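Local coordinates for protein phosphatidylglycerophosphatase B (Bacillus subtilis, PDB 6FMX) that dephosphorylates phosphatidylglycerophosphate to phosphatidylglycerol in the bacterial membrane and also acts on undecaprenyl pyrophosphate, at residues A[54-59]-A[184-189]; A[63-68]-A[180-185]; A[118-123]-A[189-194]; A[150-155]-A[168-173]. All blocks are in the same frame, centred on the assembly; numbering follows the deposited sequence.

Contact 1 (A[54-59]-A[184-189]); sequences VLIRQP and RVYLGV. With WO4 (tungstate(VI)ion), chain G.
Tyr186 O is gripped by two nitrogens of Arg57. Arg57 NE donates a hydrogen bond to Tyr186 O at 3.0 Å. Arg57 NH2 donates a second to Tyr186 O at 2.9 Å. The guanidinium comes side-on, and the oxygen sits about 19° out of its plane. NH2 has a further acceptor in Ala126 O, while Val54 CG2 lies over one face of the group. The Arg57 chain is extended from CG to NE and passes across the Tyr186 ring. Arg57 CG rests over one ring face, 3.5 Å from Tyr186 CZ. Ile56 CG2 also touches the ring, 3.9 Å from Tyr186 CE2. The tyrosine hydroxyl is hydrogen-bonded to Asn62 OD1 and takes only a weak bond from Gln58 N, 3.4 Å from Tyr186 OH. Tyr186 ends helix 166-186, and Gly188 closes it with positive phi in a Schellman motif. Arg57 is the main polar tie between the loop after helix 40-54, probably extracellular, and this helix end. Its positive charge probably offsets part of the partial negative charge of the helix C-terminus.

Contact 2 (A[63-68]-A[180-185]); sequences EVMTGI and VGISRV. With WO4 (tungstate(VI)ion), chain G.
Met65 reaches toward helix 166-186 with a chain bent at chi2. Its CB points at the other helix. CG leaves it anti to the carbonyl carbon (chi1 -75°), and the bend brings the sulfur beside Ser183. Met65 SD lies 4.0 Å from Ser183 CB, and Met65 CE meets Ile182 CG2 at 4.1 Å. Ser183 CB also lies 3.7 Å from Met65 O and packs against Ile68 CG2. Ser183 OG turns back to bond Val180 O at 2.6 Å and is also hydrogen-bonded to Thr69. Val180 CG2 touches Ile68 O at 3.7 Å. On the far side of helix 180-185, Arg184 NH2 donates to tungstate O1 at 2.9 Å and NE, weakly, to O4. A leucine in place of Arg184 would probably cost the tungstate two hydrogen bonds and a nearby positive charge, and Thr69 its bond to the guanidinium. The short axes pass 9.0 Å apart at 128°. Helix 59-70 thus covers one flank of helix 166-186, while Val180 and Arg184 also pack on helix 139-158.

Contact 3 (A[118-123]-A[189-194]); sequences IERVRP and VHFVTD. With WO4 (tungstate(VI)ion), chain G.
Arg120 crosses to Thr193 and Asp194 because its CG stands anti to the backbone N (chi1 -166°) and its chain stays extended. Phe191 CG lies beside its backbone N (chi1 -64°), setting the ring between Arg120 and Pro123. Arg120 NH1 bonds Thr193 OG1 at 2.8 Å, almost straight and in the guanidinium plane. Arg120 NH1 also makes a salt bridge to Asp194 OD1 at 2.8 Å, from above the carboxylate plane. Asp46 pairs with Arg120 NH2 and Thr193 OG1. Phe191 CD2 sits over the guanidinium face of Arg120. Pro123 CG makes a CH-pi contact, 3.5 Å from the Phe191 ring centroid. Asp194 OD2 accepts a hydrogen bond from Phe191 N at 2.9 Å and also bonds Ser135. Arg122 NH1 donates to Val189 O at 2.9 Å, lies over the His190 ring and bonds tungstate O1, doubtfully short; its NE pairs with Glu131. His190 NE2 approaches the tungsten at 2.6 Å, an uncertain fit. Here the first and third PAP2 motifs join the proposed histidine nucleophile and its supporting aspartate to an anion-pocket arginine.

Contact 4 (A[150-155]-A[168-173]); sequences VIAYFL and MVYIIA
Two consecutive transmembrane helices, 139-158 and 166-186, pack antiparallel here. Ala152 is the central residue. Its CB points at the other helix, and Ala152 CB lies 3.7 Å from Val169 CG1. The same methyl rests over one face of the Tyr170 ring in a CH-pi contact, with Ala152 CB 4.2 Å from the ring centroid and 27° off its normal. Ala173 CB lies 4.1 Å from Ala152 CB. The two helices form a hairpin of the PAP2 membrane bundle, joined by a short loop, probably cytoplasmic. Their short axes are 9.0 Å apart and run at 163°. Tyr170 CG lies beside its own backbone N (chi1 -83°), and the ring then runs along the flank of helix 139-158. Tyr170 OH ends 3.2 Å from Tyr153 CA and 3.4 Å from Tyr153 CB, at the edge of the Tyr153 ring. A serine in place of Tyr170 would probably leave the Ala152 methyl without its aromatic cover and open a gap beside Tyr153. The two tyrosines lie side by side and point the same way. Tyr153 goes on to helix 192-215, where its OH is hydrogen-bonded to Asp213.

In the fold
Helix 166-186 runs through contacts 1, 2 and 4. Contacts 1 and 2 share Arg184 and Val185, and their centres are 8 Å apart. They join directly where Tyr186 CD1 packs 3.6 Å from Met65 CG. Contact 3 crosses contacts 1 and 2 along the chain and shares Val189 with contact 1; the probable bond from His190 N to Arg184 O, 3.2 Å, ties it to both. Contacts 1 and 2 reach the tungstate through Arg184, contact 3 through Arg122 and His190. The site also includes Lys115, Ser138, Gly139 and His140. Contact 4 lies away from the site, its centre about 28 Å from those of contacts 1 and 3. It is nested in the chain loops that the other three contacts close.

Contact 1 (A[54-59]-A[184-189])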
loop_
_atom_site.group_PDB
_atom_site.type_symbol
_atom_site.label_atom_id
_atom_site.label_comp_id
_atom_site.label_asym_id
_atom_site.label_seq_id
_atom_site.Cartn_x
_atom_site.Cartn_y
_atom_site.Cartn_z
ATOM N N VAL A 54 -18.060 -5.504 10.398
ATOM C CA VAL A 54 -19.055 -6.461 9.913
ATOM C C VAL A 54 -20.457 -5.861 9.949
ATOM O O VAL A 54 -21.293 -6.161 9.086
ATOM C CB VAL A 54 -18.983 -7.771 10.729
ATOM C CG1 VAL A 54 -20.076 -8.747 10.278
ATOM C CG2 VAL A 54 -17.591 -8.410 10.605
ATOM N N LEU A 55 -20.726 -4.979 10.913
ATOM C CA LEU A 55 -22.063 -4.411 11.079
ATOM C C LEU A 55 -22.480 -3.525 9.918
ATOM O O LEU A 55 -23.680 -3.343 9.695
ATOM C CB LEU A 55 -22.139 -3.606 12.377
ATOM C CG LEU A 55 -21.919 -4.402 13.663
ATOM C CD1 LEU A 55 -22.357 -3.593 14.871
ATOM C CD2 LEU A 55 -22.633 -5.748 13.621
ATOM N N ILE A 56 -21.522 -2.956 9.183
ATOM C CA ILE A 56 -21.843 -2.107 8.042
ATOM C C ILE A 56 -22.026 -2.915 6.765
ATOM O O ILE A 56 -22.500 -2.370 5.758
ATOM C CB ILE A 56 -20.744 -1.036 7.857
ATOM C CG1 ILE A 56 -21.227 0.131 6.981
ATOM C CG2 ILE A 56 -19.439 -1.652 7.341
ATOM C CD1 ILE A 56 -22.628 0.651 7.292
ATOM N N ARG A 57 -21.689 -4.200 6.778
ATOM C CA ARG A 57 -21.685 -4.978 5.549
ATOM C C ARG A 57 -23.082 -5.092 4.954
ATOM O O ARG A 57 -24.082 -5.187 5.672
ATOM C CB ARG A 57 -21.124 -6.376 5.806
ATOM C CG ARG A 57 -19.618 -6.428 5.967
ATOM C CD ARG A 57 -19.178 -7.844 6.271
ATOM N NE ARG A 57 -17.756 -7.939 6.586
ATOM C CZ ARG A 57 -17.154 -9.081 6.888
ATOM N NH1 ARG A 57 -17.867 -10.203 6.927
ATOM N NH2 ARG A 57 -15.857 -9.106 7.172
ATOM N N GLN A 58 -23.130 -5.061 3.629
ATOM C CA GLN A 58 -24.229 -5.518 2.800
ATOM C C GLN A 58 -23.649 -6.344 1.675
ATOM O O GLN A 58 -22.486 -6.146 1.285
ATOM C CB GLN A 58 -25.041 -4.340 2.232
ATOM C CG GLN A 58 -25.734 -3.472 3.281
ATOM C CD GLN A 58 -26.807 -4.220 4.060
ATOM O OE1 GLN A 58 -27.408 -5.171 3.558
ATOM N NE2 GLN A 58 -27.062 -3.780 5.285
ATOM N N PRO A 59 -24.401 -7.316 1.144
ATOM C CA PRO A 59 -23.864 -8.135 0.048
ATOM C C PRO A 59 -23.436 -7.327 -1.166
ATOM O O PRO A 59 -22.389 -7.626 -1.756
ATOM C CB PRO A 59 -25.024 -9.085 -0.269
ATOM C CG PRO A 59 -25.707 -9.252 1.037
ATOM C CD PRO A 59 -25.639 -7.897 1.703
ATOM N N ARG A 184 -9.452 -4.133 3.308
ATOM C CA ARG A 184 -8.905 -5.276 4.039
ATOM C C ARG A 184 -9.545 -5.419 5.411
ATOM O O ARG A 184 -9.730 -6.542 5.897
ATOM C CB ARG A 184 -7.383 -5.162 4.191
ATOM C CG ARG A 184 -6.639 -4.800 2.905
ATOM C CD ARG A 184 -6.992 -5.782 1.793
ATOM N NE ARG A 184 -6.419 -7.107 2.012
ATOM C CZ ARG A 184 -6.746 -8.185 1.306
ATOM N NH1 ARG A 184 -7.653 -8.104 0.339
ATOM N NH2 ARG A 184 -6.171 -9.349 1.568
ATOM N N VAL A 185 -9.885 -4.303 6.054
ATOM C CA VAL A 185 -10.569 -4.386 7.338
ATOM C C VAL A 185 -12.032 -4.761 7.131
ATOM O O VAL A 185 -12.568 -5.630 7.827
ATOM C CB VAL A 185 -10.427 -3.066 8.114
ATOM C CG1 VAL A 185 -11.134 -3.178 9.447
ATOM C CG2 VAL A 185 -8.933 -2.718 8.313
ATOM N N TYR A 186 -12.688 -4.126 6.156
ATOM C CA TYR A 186 -14.066 -4.469 5.804
ATOM C C TYR A 186 -14.220 -5.958 5.508
ATOM O O TYR A 186 -15.171 -6.603 5.970
ATOM C CB TYR A 186 -14.515 -3.642 4.589
ATOM C CG TYR A 186 -15.931 -3.952 4.129
ATOM C CD1 TYR A 186 -16.203 -5.067 3.348
ATOM C CD2 TYR A 186 -16.989 -3.115 4.460
ATOM C CE1 TYR A 186 -17.490 -5.364 2.938
ATOM C CE2 TYR A 186 -18.290 -3.398 4.037
ATOM C CZ TYR A 186 -18.525 -4.526 3.277
ATOM O OH TYR A 186 -19.799 -4.837 2.858
ATOM N N LEU A 187 -13.331 -6.505 4.685
ATOM C CA LEU A 187 -13.430 -7.895 4.257
ATOM C C LEU A 187 -12.955 -8.880 5.320
ATOM O O LEU A 187 -12.939 -10.089 5.058
ATOM C CB LEU A 187 -12.644 -8.106 2.959
ATOM C CG LEU A 187 -13.163 -7.335 1.742
ATOM C CD1 LEU A 187 -12.153 -7.347 0.605
ATOM C CD2 LEU A 187 -14.513 -7.909 1.281
ATOM N N GLY A 188 -12.557 -8.394 6.491
ATOM C CA GLY A 188 -12.256 -9.269 7.606
ATOM C C GLY A 188 -11.012 -10.121 7.471
ATOM O O GLY A 188 -10.956 -11.216 8.046
ATOM N N VAL A 189 -9.993 -9.642 6.756
ATOM C CA VAL A 189 -8.748 -10.390 6.611
ATOM C C VAL A 189 -7.541 -9.651 7.169
ATOM O O VAL A 189 -6.467 -10.255 7.291
ATOM C CB VAL A 189 -8.497 -10.796 5.142
ATOM C CG1 VAL A 189 -9.479 -11.886 4.739
ATOM C CG2 VAL A 189 -8.625 -9.603 4.225
HETATM W W WO4 G . -2.659 -9.384 2.636
HETATM O O1 WO4 G . -4.193 -10.601 3.197
HETATM O O2 WO4 G . -1.128 -9.473 3.966
HETATM O O3 WO4 G . -1.888 -10.068 0.879
HETATM O O4 WO4 G . -3.361 -7.505 2.582
#

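Contact 2 (A[63-68]-A[180-185])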
loop_
_atom_site.group_PDB
_atom_site.type_symbol
_atom_site.label_atom_id
_atom_site.label_comp_id
_atom_site.label_asym_id
_atom_site.label_seq_id
_atom_site.Cartn_x
_atom_site.Cartn_y
_atom_site.Cartn_z
ATOM N N GLU A 63 -19.395 -7.072 -2.621
ATOM C CA GLU A 63 -18.906 -7.162 -3.994
ATOM C C GLU A 63 -18.057 -5.957 -4.355
ATOM O O GLU A 63 -16.985 -6.099 -4.957
ATOM C CB GLU A 63 -20.071 -7.256 -4.980
ATOM C CG GLU A 63 -20.705 -8.618 -5.162
ATOM C CD GLU A 63 -21.604 -8.655 -6.394
ATOM O OE1 GLU A 63 -21.743 -7.601 -7.055
ATOM O OE2 GLU A 63 -22.160 -9.731 -6.710
ATOM N N VAL A 64 -18.545 -4.759 -4.034
ATOM C CA VAL A 64 -17.805 -3.546 -4.349
ATOM C C VAL A 64 -16.457 -3.552 -3.641
ATOM O O VAL A 64 -15.425 -3.205 -4.225
ATOM C CB VAL A 64 -18.626 -2.301 -3.975
ATOM C CG1 VAL A 64 -17.767 -1.054 -4.081
ATOM C CG2 VAL A 64 -19.864 -2.195 -4.866
ATOM N N MET A 65 -16.453 -3.939 -2.363
ATOM C CA MET A 65 -15.217 -3.910 -1.596
ATOM C C MET A 65 -14.227 -4.959 -2.081
ATOM O O MET A 65 -13.013 -4.750 -2.002
ATOM C CB MET A 65 -15.532 -4.094 -0.114
ATOM C CG MET A 65 -16.123 -2.857 0.524
ATOM S SD MET A 65 -14.833 -1.619 0.799
ATOM C CE MET A 65 -15.717 -0.404 1.773
ATOM N N THR A 66 -14.722 -6.083 -2.590
ATOM C CA THR A 66 -13.843 -7.083 -3.184
ATOM C C THR A 66 -13.216 -6.565 -4.474
ATOM O O THR A 66 -12.035 -6.814 -4.749
ATOM C CB THR A 66 -14.637 -8.366 -3.432
ATOM O OG1 THR A 66 -14.993 -8.943 -2.167
ATOM C CG2 THR A 66 -13.822 -9.364 -4.233
ATOM N N GLY A 67 -13.994 -5.839 -5.276
ATOM C CA GLY A 67 -13.427 -5.187 -6.445
ATOM C C GLY A 67 -12.376 -4.156 -6.076
ATOM O O GLY A 67 -11.298 -4.111 -6.671
ATOM N N ILE A 68 -12.677 -3.322 -5.077
ATOM C CA ILE A 68 -11.716 -2.327 -4.607
ATOM C C ILE A 68 -10.427 -2.997 -4.156
ATOM O O ILE A 68 -9.322 -2.538 -4.475
ATOM C CB ILE A 68 -12.336 -1.493 -3.470
ATOM C CG1 ILE A 68 -13.355 -0.501 -4.018
ATOM C CG2 ILE A 68 -11.254 -0.784 -2.639
ATOM C CD1 ILE A 68 -14.096 0.230 -2.922
ATOM N N VAL A 180 -8.149 0.740 -0.505
ATOM C CA VAL A 180 -7.634 -0.623 -0.431
ATOM C C VAL A 180 -7.463 -1.036 1.023
ATOM O O VAL A 180 -7.905 -2.117 1.436
ATOM C CB VAL A 180 -6.315 -0.742 -1.220
ATOM C CG1 VAL A 180 -5.538 -1.978 -0.768
ATOM C CG2 VAL A 180 -6.596 -0.801 -2.699
ATOM N N GLY A 181 -6.836 -0.177 1.831
ATOM C CA GLY A 181 -6.678 -0.493 3.243
ATOM C C GLY A 181 -8.007 -0.683 3.957
ATOM O O GLY A 181 -8.174 -1.615 4.746
ATOM N N ILE A 182 -8.969 0.208 3.698
ATOM C CA ILE A 182 -10.293 0.075 4.310
ATOM C C ILE A 182 -10.899 -1.276 3.956
ATOM O O ILE A 182 -11.508 -1.950 4.798
ATOM C CB ILE A 182 -11.217 1.224 3.863
ATOM C CG1 ILE A 182 -10.828 2.549 4.523
ATOM C CG2 ILE A 182 -12.680 0.890 4.147
ATOM C CD1 ILE A 182 -11.528 3.744 3.854
ATOM N N SER A 183 -10.715 -1.694 2.700
ATOM C CA SER A 183 -11.304 -2.935 2.209
ATOM C C SER A 183 -10.734 -4.156 2.920
ATOM O O SER A 183 -11.458 -5.129 3.133
ATOM C CB SER A 183 -11.096 -3.047 0.693
ATOM O OG SER A 183 -9.788 -3.506 0.376
ATOM N N ARG A 184 -9.452 -4.133 3.308
ATOM C CA ARG A 184 -8.905 -5.276 4.039
ATOM C C ARG A 184 -9.545 -5.419 5.411
ATOM O O ARG A 184 -9.730 -6.542 5.897
ATOM C CB ARG A 184 -7.383 -5.162 4.191
ATOM C CG ARG A 184 -6.639 -4.800 2.905
ATOM C CD ARG A 184 -6.992 -5.782 1.793
ATOM N NE ARG A 184 -6.419 -7.107 2.012
ATOM C CZ ARG A 184 -6.746 -8.185 1.306
ATOM N NH1 ARG A 184 -7.653 -8.104 0.339
ATOM N NH2 ARG A 184 -6.171 -9.349 1.568
ATOM N N VAL A 185 -9.885 -4.303 6.054
ATOM C CA VAL A 185 -10.569 -4.386 7.338
ATOM C C VAL A 185 -12.032 -4.761 7.131
ATOM O O VAL A 185 -12.568 -5.630 7.827
ATOM C CB VAL A 185 -10.427 -3.066 8.114
ATOM C CG1 VAL A 185 -11.134 -3.178 9.447
ATOM C CG2 VAL A 185 -8.933 -2.718 8.313
HETATM W W WO4 G . -2.659 -9.384 2.636
HETATM O O1 WO4 G . -4.193 -10.601 3.197
HETATM O O2 WO4 G . -1.128 -9.473 3.966
HETATM O O3 WO4 G . -1.888 -10.068 0.879
HETATM O O4 WO4 G . -3.361 -7.505 2.582
#

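Contact 3 (A[118-123]-A[189-194])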
loop_
_atom_site.group_PDB
_atom_site.type_symbol
_atom_site.label_atom_id
_atom_site.label_comp_id
_atom_site.label_asym_id
_atom_site.label_seq_id
_atom_site.Cartn_x
_atom_site.Cartn_y
_atom_site.Cartn_z
ATOM N N ILE A 118 7.167 -11.823 12.260
ATOM C CA ILE A 118 6.255 -11.360 13.301
ATOM C C ILE A 118 5.174 -12.400 13.597
ATOM O O ILE A 118 4.778 -12.583 14.756
ATOM C CB ILE A 118 5.662 -10.007 12.872
ATOM C CG1 ILE A 118 6.769 -8.946 12.869
ATOM C CG2 ILE A 118 4.498 -9.607 13.774
ATOM C CD1 ILE A 118 6.275 -7.552 12.675
ATOM N N GLU A 119 4.662 -13.070 12.561
ATOM C CA GLU A 119 3.766 -14.226 12.709
ATOM C C GLU A 119 2.465 -13.872 13.433
ATOM O O GLU A 119 1.993 -14.614 14.304
ATOM C CB GLU A 119 4.476 -15.380 13.427
ATOM C CG GLU A 119 5.601 -16.023 12.632
ATOM C CD GLU A 119 6.209 -17.220 13.348
ATOM O OE1 GLU A 119 6.620 -17.075 14.521
ATOM O OE2 GLU A 119 6.266 -18.308 12.738
ATOM N N ARG A 120 1.861 -12.745 13.071
ATOM C CA ARG A 120 0.576 -12.407 13.668
ATOM C C ARG A 120 -0.542 -13.256 13.072
ATOM O O ARG A 120 -0.614 -13.457 11.856
ATOM C CB ARG A 120 0.245 -10.923 13.490
ATOM C CG ARG A 120 -0.912 -10.501 14.400
ATOM C CD ARG A 120 -1.541 -9.186 14.007
ATOM N NE ARG A 120 -2.366 -8.621 15.073
ATOM C CZ ARG A 120 -2.743 -7.347 15.109
ATOM N NH1 ARG A 120 -2.374 -6.520 14.132
ATOM N NH2 ARG A 120 -3.485 -6.894 16.110
ATOM N N VAL A 121 -1.421 -13.746 13.948
ATOM C CA VAL A 121 -2.578 -14.529 13.532
ATOM C C VAL A 121 -3.626 -13.603 12.927
ATOM O O VAL A 121 -3.849 -12.486 13.411
ATOM C CB VAL A 121 -3.129 -15.316 14.740
ATOM C CG1 VAL A 121 -4.396 -16.037 14.386
ATOM C CG2 VAL A 121 -2.106 -16.319 15.253
ATOM N N ARG A 122 -4.271 -14.065 11.852
ATOM C CA ARG A 122 -5.301 -13.290 11.169
ATOM C C ARG A 122 -6.542 -13.131 12.051
ATOM O O ARG A 122 -6.734 -13.883 13.007
ATOM C CB ARG A 122 -5.684 -13.978 9.861
ATOM C CG ARG A 122 -4.568 -14.075 8.855
ATOM C CD ARG A 122 -4.724 -13.008 7.790
ATOM N NE ARG A 122 -3.633 -13.033 6.828
ATOM C CZ ARG A 122 -3.615 -12.310 5.716
ATOM N NH1 ARG A 122 -4.632 -11.507 5.441
ATOM N NH2 ARG A 122 -2.585 -12.388 4.882
ATOM N N PRO A 123 -7.405 -12.153 11.743
ATOM C CA PRO A 123 -8.627 -11.984 12.555
ATOM C C PRO A 123 -9.493 -13.236 12.638
ATOM O O PRO A 123 -9.850 -13.671 13.744
ATOM C CB PRO A 123 -9.350 -10.830 11.842
ATOM C CG PRO A 123 -8.230 -10.021 11.237
ATOM C CD PRO A 123 -7.222 -11.044 10.778
ATOM N N VAL A 189 -9.993 -9.642 6.756
ATOM C CA VAL A 189 -8.748 -10.390 6.611
ATOM C C VAL A 189 -7.541 -9.651 7.169
ATOM O O VAL A 189 -6.467 -10.255 7.291
ATOM C CB VAL A 189 -8.497 -10.796 5.142
ATOM C CG1 VAL A 189 -9.479 -11.886 4.739
ATOM C CG2 VAL A 189 -8.625 -9.603 4.225
ATOM N N HIS A 190 -7.682 -8.383 7.530
ATOM C CA HIS A 190 -6.624 -7.683 8.228
ATOM C C HIS A 190 -7.236 -6.900 9.373
ATOM O O HIS A 190 -8.398 -6.476 9.311
ATOM C CB HIS A 190 -5.845 -6.736 7.307
ATOM C CG HIS A 190 -4.917 -7.434 6.357
ATOM N ND1 HIS A 190 -3.812 -8.138 6.779
ATOM C CD2 HIS A 190 -4.910 -7.500 5.007
ATOM C CE1 HIS A 190 -3.180 -8.637 5.733
ATOM N NE2 HIS A 190 -3.813 -8.247 4.642
ATOM N N PHE A 191 -6.435 -6.711 10.413
ATOM C CA PHE A 191 -6.741 -5.737 11.440
ATOM C C PHE A 191 -6.338 -4.348 10.961
ATOM O O PHE A 191 -5.475 -4.189 10.094
ATOM C CB PHE A 191 -5.986 -6.044 12.733
ATOM C CG PHE A 191 -6.366 -7.349 13.378
ATOM C CD1 PHE A 191 -7.582 -7.487 14.029
ATOM C CD2 PHE A 191 -5.489 -8.421 13.372
ATOM C CE1 PHE A 191 -7.921 -8.682 14.648
ATOM C CE2 PHE A 191 -5.826 -9.619 13.994
ATOM C CZ PHE A 191 -7.038 -9.743 14.631
ATOM N N VAL A 192 -6.951 -3.331 11.569
ATOM C CA VAL A 192 -6.593 -1.954 11.247
ATOM C C VAL A 192 -5.091 -1.740 11.412
ATOM O O VAL A 192 -4.445 -1.100 10.574
ATOM C CB VAL A 192 -7.411 -0.977 12.114
ATOM C CG1 VAL A 192 -6.697 0.373 12.253
ATOM C CG2 VAL A 192 -8.781 -0.786 11.511
ATOM N N THR A 193 -4.505 -2.284 12.480
ATOM C CA THR A 193 -3.077 -2.054 12.688
ATOM C C THR A 193 -2.225 -2.736 11.625
ATOM O O THR A 193 -1.144 -2.229 11.293
ATOM C CB THR A 193 -2.653 -2.516 14.084
ATOM O OG1 THR A 193 -3.131 -3.848 14.312
ATOM C CG2 THR A 193 -3.210 -1.574 15.139
ATOM N N ASP A 194 -2.664 -3.887 11.097
ATOM C CA ASP A 194 -1.979 -4.459 9.939
ATOM C C ASP A 194 -1.970 -3.476 8.780
ATOM O O ASP A 194 -0.976 -3.366 8.050
ATOM C CB ASP A 194 -2.641 -5.756 9.463
ATOM C CG ASP A 194 -2.758 -6.804 10.536
ATOM O OD1 ASP A 194 -1.885 -6.866 11.430
ATOM O OD2 ASP A 194 -3.723 -7.598 10.439
HETATM W W WO4 G . -2.659 -9.384 2.636
HETATM O O1 WO4 G . -4.193 -10.601 3.197
HETATM O O2 WO4 G . -1.128 -9.473 3.966
HETATM O O3 WO4 G . -1.888 -10.068 0.879
HETATM O O4 WO4 G . -3.361 -7.505 2.582
#

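Contact 4 (A[150-155]-A[168-173])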
loop_
_atom_site.group_PDB
_atom_site.type_symbol
_atom_site.label_atom_id
_atom_site.label_comp_id
_atom_site.label_asym_id
_atom_site.label_seq_id
_atom_site.Cartn_x
_atom_site.Cartn_y
_atom_site.Cartn_z
ATOM N N VAL A 150 3.903 6.125 -6.086
ATOM C CA VAL A 150 5.029 6.037 -7.013
ATOM C C VAL A 150 4.556 6.272 -8.443
ATOM O O VAL A 150 5.171 7.029 -9.202
ATOM C CB VAL A 150 5.734 4.678 -6.870
ATOM C CG1 VAL A 150 6.603 4.396 -8.076
ATOM C CG2 VAL A 150 6.575 4.657 -5.616
ATOM N N ILE A 151 3.467 5.605 -8.835
ATOM C CA ILE A 151 2.898 5.831 -10.162
ATOM C C ILE A 151 2.577 7.305 -10.349
ATOM O O ILE A 151 2.901 7.907 -11.382
ATOM C CB ILE A 151 1.652 4.951 -10.368
ATOM C CG1 ILE A 151 2.052 3.495 -10.600
ATOM C CG2 ILE A 151 0.801 5.494 -11.525
ATOM C CD1 ILE A 151 0.860 2.515 -10.571
ATOM N N ALA A 152 1.934 7.910 -9.347
ATOM C CA ALA A 152 1.626 9.334 -9.403
ATOM C C ALA A 152 2.884 10.162 -9.629
ATOM O O ALA A 152 2.884 11.093 -10.444
ATOM C CB ALA A 152 0.930 9.774 -8.115
ATOM N N TYR A 153 3.963 9.838 -8.912
ATOM C CA TYR A 153 5.192 10.613 -9.052
ATOM C C TYR A 153 5.728 10.534 -10.474
ATOM O O TYR A 153 6.068 11.561 -11.075
ATOM C CB TYR A 153 6.252 10.129 -8.057
ATOM C CG TYR A 153 7.617 10.725 -8.347
ATOM C CD1 TYR A 153 7.894 12.039 -8.014
ATOM C CD2 TYR A 153 8.622 9.975 -8.949
ATOM C CE1 TYR A 153 9.137 12.608 -8.280
ATOM C CE2 TYR A 153 9.866 10.530 -9.221
ATOM C CZ TYR A 153 10.111 11.847 -8.884
ATOM O OH TYR A 153 11.334 12.402 -9.150
ATOM N N PHE A 154 5.801 9.326 -11.036
ATOM C CA PHE A 154 6.383 9.178 -12.362
ATOM C C PHE A 154 5.451 9.661 -13.468
ATOM O O PHE A 154 5.928 10.160 -14.493
ATOM C CB PHE A 154 6.793 7.726 -12.587
ATOM C CG PHE A 154 8.078 7.357 -11.894
ATOM C CD1 PHE A 154 9.276 7.916 -12.299
ATOM C CD2 PHE A 154 8.082 6.462 -10.829
ATOM C CE1 PHE A 154 10.463 7.593 -11.660
ATOM C CE2 PHE A 154 9.271 6.126 -10.179
ATOM C CZ PHE A 154 10.464 6.688 -10.594
ATOM N N LEU A 155 4.133 9.553 -13.283
ATOM C CA LEU A 155 3.219 10.134 -14.265
ATOM C C LEU A 155 3.362 11.649 -14.319
ATOM O O LEU A 155 3.454 12.232 -15.405
ATOM C CB LEU A 155 1.772 9.751 -13.957
ATOM C CG LEU A 155 1.368 8.285 -14.176
ATOM C CD1 LEU A 155 -0.119 8.111 -13.881
ATOM C CD2 LEU A 155 1.732 7.784 -15.581
ATOM N N MET A 168 -4.167 16.677 -7.828
ATOM C CA MET A 168 -5.269 15.752 -8.069
ATOM C C MET A 168 -4.761 14.340 -8.340
ATOM O O MET A 168 -5.407 13.353 -7.960
ATOM C CB MET A 168 -6.105 16.252 -9.246
ATOM C CG MET A 168 -7.488 15.637 -9.343
ATOM S SD MET A 168 -8.287 15.467 -7.735
ATOM C CE MET A 168 -8.402 17.186 -7.226
ATOM N N VAL A 169 -3.617 14.222 -9.013
ATOM C CA VAL A 169 -3.060 12.900 -9.276
ATOM C C VAL A 169 -2.667 12.232 -7.966
ATOM O O VAL A 169 -2.958 11.049 -7.737
ATOM C CB VAL A 169 -1.876 13.010 -10.254
ATOM C CG1 VAL A 169 -1.207 11.658 -10.445
ATOM C CG2 VAL A 169 -2.362 13.585 -11.600
ATOM N N TYR A 170 -2.050 12.993 -7.066
ATOM C CA TYR A 170 -1.624 12.429 -5.791
ATOM C C TYR A 170 -2.815 12.152 -4.882
ATOM O O TYR A 170 -2.805 11.187 -4.105
ATOM C CB TYR A 170 -0.645 13.379 -5.114
ATOM C CG TYR A 170 0.783 13.248 -5.589
ATOM C CD1 TYR A 170 1.552 12.145 -5.245
ATOM C CD2 TYR A 170 1.374 14.244 -6.359
ATOM C CE1 TYR A 170 2.875 12.031 -5.662
ATOM C CE2 TYR A 170 2.690 14.140 -6.774
ATOM C CZ TYR A 170 3.436 13.033 -6.421
ATOM O OH TYR A 170 4.743 12.933 -6.841
ATOM N N ILE A 171 -3.843 12.999 -4.952
ATOM C CA ILE A 171 -5.054 12.751 -4.175
ATOM C C ILE A 171 -5.705 11.451 -4.621
ATOM O O ILE A 171 -6.134 10.640 -3.792
ATOM C CB ILE A 171 -6.020 13.946 -4.286
ATOM C CG1 ILE A 171 -5.543 15.083 -3.385
ATOM C CG2 ILE A 171 -7.432 13.532 -3.889
ATOM C CD1 ILE A 171 -6.315 16.384 -3.592
ATOM N N ILE A 172 -5.753 11.211 -5.932
ATOM C CA ILE A 172 -6.309 9.962 -6.443
ATOM C C ILE A 172 -5.510 8.772 -5.925
ATOM O O ILE A 172 -6.079 7.766 -5.488
ATOM C CB ILE A 172 -6.355 9.983 -7.981
ATOM C CG1 ILE A 172 -7.405 10.981 -8.461
ATOM C CG2 ILE A 172 -6.697 8.596 -8.515
ATOM C CD1 ILE A 172 -7.414 11.175 -9.966
ATOM N N ALA A 173 -4.179 8.874 -5.954
ATOM C CA ALA A 173 -3.351 7.795 -5.427
ATOM C C ALA A 173 -3.621 7.566 -3.944
ATOM O O ALA A 173 -3.698 6.417 -3.488
ATOM C CB ALA A 173 -1.872 8.098 -5.673
#